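Local coordinates for uncharacterized protein VP1736 (Vibrio parahaemolyticus, PDB 3LXQ), which is of unknown function but belongs to the sulfatase family of the alkaline phosphatase clan, at residues 132-140 with 147-155. Sequence-based numbering, arbitrary orientation.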
ATOM      1  N   ARG A 132       7.767  -5.364   5.066  1.00 26.50           N
ATOM      2  CA  ARG A 132       7.669  -4.737   6.381  1.00 27.39           C
ATOM      3  C   ARG A 132       6.586  -3.677   6.410  1.00 26.31           C
ATOM      4  O   ARG A 132       6.270  -3.075   5.393  1.00 24.49           O
ATOM      5  CB  ARG A 132       9.017  -4.147   6.814  1.00 28.45           C
ATOM      6  CG  ARG A 132      10.136  -5.207   7.015  1.00 30.53           C
ATOM      7  CD  ARG A 132      11.485  -4.529   7.057  1.00 35.37           C
ATOM      8  NE  ARG A 132      12.556  -5.419   7.507  1.00 39.41           N
ATOM      9  CZ  ARG A 132      13.351  -6.121   6.700  1.00 41.65           C
ATOM     10  NH1 ARG A 132      13.209  -6.067   5.374  1.00 40.94           N
ATOM     11  NH2 ARG A 132      14.295  -6.887   7.224  1.00 44.11           N
ATOM     12  N   SER A 133       6.006  -3.493   7.590  1.00 27.14           N
ATOM     13  CA  SER A 133       4.925  -2.546   7.775  1.00 27.59           C
ATOM     14  C   SER A 133       5.265  -1.141   7.296  1.00 27.37           C
ATOM     15  O   SER A 133       4.454  -0.533   6.581  1.00 28.42           O
ATOM     16  CB  SER A 133       4.471  -2.550   9.237  1.00 29.01           C
ATOM     17  OG  SER A 133       3.914  -3.818   9.573  1.00 29.53           O
ATOM     18  N   VAL A 134       6.443  -0.616   7.657  1.00 28.09           N
ATOM     19  CA  VAL A 134       6.797   0.739   7.231  1.00 28.28           C
ATOM     20  C   VAL A 134       6.878   0.874   5.708  1.00 26.84           C
ATOM     21  O   VAL A 134       6.600   1.946   5.189  1.00 25.88           O
ATOM     22  CB  VAL A 134       8.082   1.347   7.892  1.00 29.88           C
ATOM     23  CG1 VAL A 134       7.820   1.728   9.347  1.00 32.93           C
ATOM     24  CG2 VAL A 134       9.286   0.442   7.760  1.00 30.37           C
ATOM     25  N   ARG A 135       7.232  -0.206   5.003  1.00 25.60           N
ATOM     26  CA  ARG A 135       7.272  -0.148   3.527  1.00 24.49           C
ATOM     27  C   ARG A 135       5.863  -0.125   2.931  1.00 23.86           C
ATOM     28  O   ARG A 135       5.621   0.540   1.908  1.00 23.61           O
ATOM     29  CB  ARG A 135       8.150  -1.256   2.926  1.00 24.63           C
ATOM     30  CG  ARG A 135       8.248  -1.201   1.392  1.00 24.27           C
ATOM     31  CD  ARG A 135       9.641  -1.554   0.906  1.00 23.78           C
ATOM     32  NE  ARG A 135      10.603  -0.435   0.970  1.00 23.14           N
ATOM     33  CZ  ARG A 135      11.918  -0.622   1.073  1.00 23.78           C
ATOM     34  NH1 ARG A 135      12.391  -1.857   1.168  1.00 23.31           N
ATOM     35  NH2 ARG A 135      12.768   0.396   1.087  1.00 22.65           N
ATOM     36  N   GLY A 136       4.924  -0.808   3.580  1.00 24.25           N
ATOM     37  CA  GLY A 136       3.508  -0.685   3.178  1.00 23.81           C
ATOM     38  C   GLY A 136       2.932   0.695   3.429  1.00 24.77           C
ATOM     39  O   GLY A 136       2.112   1.197   2.638  1.00 24.98           O
ATOM     40  N   ILE A 137       3.346   1.318   4.529  1.00 25.14           N
ATOM     41  CA  ILE A 137       2.986   2.730   4.803  1.00 25.54           C
ATOM     42  C   ILE A 137       3.646   3.642   3.765  1.00 25.24           C
ATOM     43  O   ILE A 137       3.003   4.550   3.226  1.00 26.55           O
ATOM     44  CB  ILE A 137       3.383   3.141   6.247  1.00 26.66           C
ATOM     45  CG1 ILE A 137       2.632   2.267   7.262  1.00 26.20           C
ATOM     46  CG2 ILE A 137       3.122   4.645   6.488  1.00 28.60           C
ATOM     47  CD1 ILE A 137       3.207   2.289   8.676  1.00 31.00           C
ATOM     48  N   GLU A 138       4.929   3.413   3.496  1.00 24.91           N
ATOM     49  CA  GLU A 138       5.651   4.115   2.418  1.00 25.33           C
ATOM     50  C   GLU A 138       4.867   4.097   1.105  1.00 24.91           C
ATOM     51  O   GLU A 138       4.614   5.148   0.501  1.00 25.38           O
ATOM     52  CB  GLU A 138       7.009   3.453   2.223  1.00 25.42           C
ATOM     53  CG  GLU A 138       7.779   3.807   0.960  1.00 25.47           C
ATOM     54  CD  GLU A 138       9.143   3.123   0.956  1.00 25.56           C
ATOM     55  OE1 GLU A 138       9.170   1.886   0.793  1.00 28.50           O
ATOM     56  OE2 GLU A 138      10.181   3.809   1.149  1.00 26.02           O
ATOM     57  N   ALA A 139       4.460   2.896   0.692  1.00 23.78           N
ATOM     58  CA  ALA A 139       3.790   2.702  -0.586  1.00 23.79           C
ATOM     59  C   ALA A 139       2.465   3.418  -0.696  1.00 24.29           C
ATOM     60  O   ALA A 139       2.159   3.946  -1.753  1.00 25.62           O
ATOM     61  CB  ALA A 139       3.588   1.226  -0.870  1.00 22.35           C
ATOM     62  N   VAL A 140       1.655   3.416   0.364  1.00 24.77           N
ATOM     63  CA  VAL A 140       0.305   4.001   0.233  1.00 26.12           C
ATOM     64  C   VAL A 140       0.241   5.460   0.634  1.00 27.54           C
ATOM     65  O   VAL A 140      -0.742   6.145   0.333  1.00 29.66           O
ATOM     66  CB  VAL A 140      -0.780   3.184   0.992  1.00 26.68           C
ATOM     67  CG1 VAL A 140      -0.791   1.747   0.487  1.00 26.15           C
ATOM     68  CG2 VAL A 140      -0.559   3.233   2.525  1.00 25.94           C
ATOM     69  N   SER A 147      13.857   0.096  -1.941  1.00 29.18           N
ATOM     70  CA  SER A 147      15.308   0.020  -2.071  1.00 30.56           C
ATOM     71  C   SER A 147      15.768  -1.129  -1.198  1.00 31.40           C
ATOM     72  O   SER A 147      14.940  -1.725  -0.500  1.00 30.59           O
ATOM     73  CB  SER A 147      15.977   1.351  -1.657  1.00 31.88           C
ATOM     74  OG  SER A 147      15.927   1.573  -0.255  1.00 32.80           O
ATOM     75  N   PRO A 148      17.074  -1.470  -1.243  1.00 33.39           N
ATOM     76  CA  PRO A 148      17.646  -2.437  -0.292  1.00 34.69           C
ATOM     77  C   PRO A 148      17.718  -1.863   1.112  1.00 35.20           C
ATOM     78  O   PRO A 148      18.020  -2.591   2.050  1.00 36.49           O
ATOM     79  CB  PRO A 148      19.070  -2.652  -0.820  1.00 37.36           C
ATOM     80  CG  PRO A 148      19.018  -2.243  -2.216  1.00 36.95           C
ATOM     81  CD  PRO A 148      18.037  -1.128  -2.295  1.00 34.73           C
ATOM     82  N   SER A 149      17.466  -0.562   1.242  1.00 34.68           N
ATOM     83  CA  SER A 149      17.465   0.101   2.535  1.00 35.50           C
ATOM     84  C   SER A 149      16.090   0.016   3.160  1.00 33.86           C
ATOM     85  O   SER A 149      15.146  -0.536   2.568  1.00 32.41           O
ATOM     86  CB  SER A 149      17.856   1.578   2.391  1.00 36.50           C
ATOM     87  OG  SER A 149      19.220   1.703   2.058  1.00 38.55           O
ATOM     88  N   ARG A 150      15.974   0.592   4.353  1.00 34.62           N
ATOM     89  CA  ARG A 150      14.697   0.664   5.048  1.00 33.71           C
ATOM     90  C   ARG A 150      13.786   1.646   4.320  1.00 31.49           C
ATOM     91  O   ARG A 150      14.256   2.573   3.663  1.00 31.03           O
ATOM     92  CB  ARG A 150      14.907   1.086   6.504  1.00 35.91           C
ATOM     93  CG  ARG A 150      15.939   0.236   7.249  1.00 40.40           C
ATOM     94  CD  ARG A 150      16.157   0.664   8.706  1.00 47.16           C
ATOM     95  NE  ARG A 150      16.387   2.102   8.882  1.00 51.73           N
ATOM     96  CZ  ARG A 150      17.571   2.716   8.795  1.00 55.39           C
ATOM     97  NH1 ARG A 150      18.668   2.026   8.504  1.00 57.81           N
ATOM     98  NH2 ARG A 150      17.656   4.034   8.993  1.00 56.03           N
ATOM     99  N   ALA A 151      12.477   1.428   4.418  1.00 29.94           N
ATOM    100  CA  ALA A 151      11.508   2.437   3.965  1.00 28.44           C
ATOM    101  C   ALA A 151      11.816   3.834   4.535  1.00 29.67           C
ATOM    102  O   ALA A 151      12.382   3.962   5.628  1.00 30.72           O
ATOM    103  CB  ALA A 151      10.118   2.009   4.359  1.00 27.58           C
ATOM    104  N   VAL A 152      11.409   4.869   3.799  1.00 29.56           N
ATOM    105  CA  VAL A 152      11.674   6.264   4.158  1.00 30.79           C
ATOM    106  C   VAL A 152      10.992   6.707   5.454  1.00 32.03           C
ATOM    107  O   VAL A 152      11.287   7.787   5.969  1.00 33.57           O
ATOM    108  CB  VAL A 152      11.283   7.269   3.024  1.00 30.62           C
ATOM    109  CG1 VAL A 152      11.891   6.872   1.687  1.00 27.91           C
ATOM    110  CG2 VAL A 152       9.773   7.447   2.939  1.00 29.63           C
ATOM    111  N   VAL A 153      10.088   5.885   5.984  1.00 31.40           N
ATOM    112  CA  VAL A 153       9.488   6.173   7.300  1.00 32.47           C
ATOM    113  C   VAL A 153      10.591   6.224   8.357  1.00 34.89           C
ATOM    114  O   VAL A 153      10.480   6.952   9.355  1.00 36.68           O
ATOM    115  CB  VAL A 153       8.427   5.123   7.704  1.00 31.79           C
ATOM    116  CG1 VAL A 153       7.813   5.458   9.073  1.00 33.33           C
ATOM    117  CG2 VAL A 153       7.347   4.999   6.627  1.00 29.19           C
ATOM    118  N   LYS A 154      11.662   5.470   8.109  1.00 34.92           N
ATOM    119  CA  LYS A 154      12.772   5.343   9.053  1.00 37.15           C
ATOM    120  C   LYS A 154      14.073   6.000   8.586  1.00 38.60           C
ATOM    121  O   LYS A 154      15.095   5.895   9.263  1.00 40.83           O
ATOM    122  CB  LYS A 154      13.025   3.863   9.388  1.00 36.86           C
ATOM    123  CG  LYS A 154      11.930   3.237  10.219  1.00 36.62           C
ATOM    124  CD  LYS A 154      12.217   1.790  10.550  1.00 37.58           C
ATOM    125  CE  LYS A 154      11.284   1.325  11.651  1.00 38.68           C
ATOM    126  NZ  LYS A 154      11.400  -0.138  11.896  1.00 39.00           N
ATOM    127  N   LEU A 155      14.054   6.678   7.442  1.00 37.81           N
ATOM    128  CA  LEU A 155      15.286   7.298   6.960  1.00 40.01           C
ATOM    129  C   LEU A 155      15.335   8.765   7.373  1.00 42.24           C
ATOM    130  O   LEU A 155      14.302   9.417   7.448  1.00 41.43           O
ATOM    131  CB  LEU A 155      15.452   7.099   5.452  1.00 38.28           C
ATOM    132  CG  LEU A 155      15.586   5.643   4.994  1.00 36.63           C
ATOM    133  CD1 LEU A 155      15.704   5.576   3.488  1.00 35.25           C
ATOM    134  CD2 LEU A 155      16.785   4.937   5.643  1.00 39.00           C
TER
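Arg-135 and Glu-138, one turn apart on helix 133-141, reach together into the loop 147-155 that follows the helix, one gripping backbone carbonyls and the other a backbone N-H. The arginine chain leaves anti to its own N (chi1 -178°) and then bends twice, bringing the guanidinium into the curve of the loop between the backbone nitrogens of Ser-147 and Ala-151, which lie over its two faces. NH2 donates to Ser-149 O at 3.0 Å, meeting that oxygen from above the carbonyl plane, while NH1 adds weak bonds to the same oxygen and to Ser-147 O. Ser-147 OG accepts from Ser-149 N in an ST turn, within the bend whose carbonyls meet the guanidinium. Glu-138 holds the group from the helix side: its OE1 accepts the NE-H hydrogen bond of their salt bridge on its syn lone pair, 2.7 Å from NE and almost exactly in the guanidinium plane. Its other oxygen, OE2, accepts from Val-152 N at 3.1 Å along a nearly straight N-H line (164°), although the N-H comes from above the carboxylate plane.

Beneath this polar layer the Ala-151 methyl rests on the helix backbone, its CB 3.6 Å from Val-134 O, and also meets Val-134 CG2. Val-134 turns its other branch to Val-153, the two side chains crossing at a slant with their CG1 atoms 3.7 Å apart. Val-153 CG2 slips over Val-134 O toward Ile-137. The type I turn from Ala-151 to Lys-154 thus presents its first and third side chains to the helix.

The contact packs a helix of the sulfatase-family region against its own following loop. Pairing the two buried charges probably offsets much of the cost of enclosing them, and their remaining hydrogen-bonding atoms tie the loop backbone to the helix.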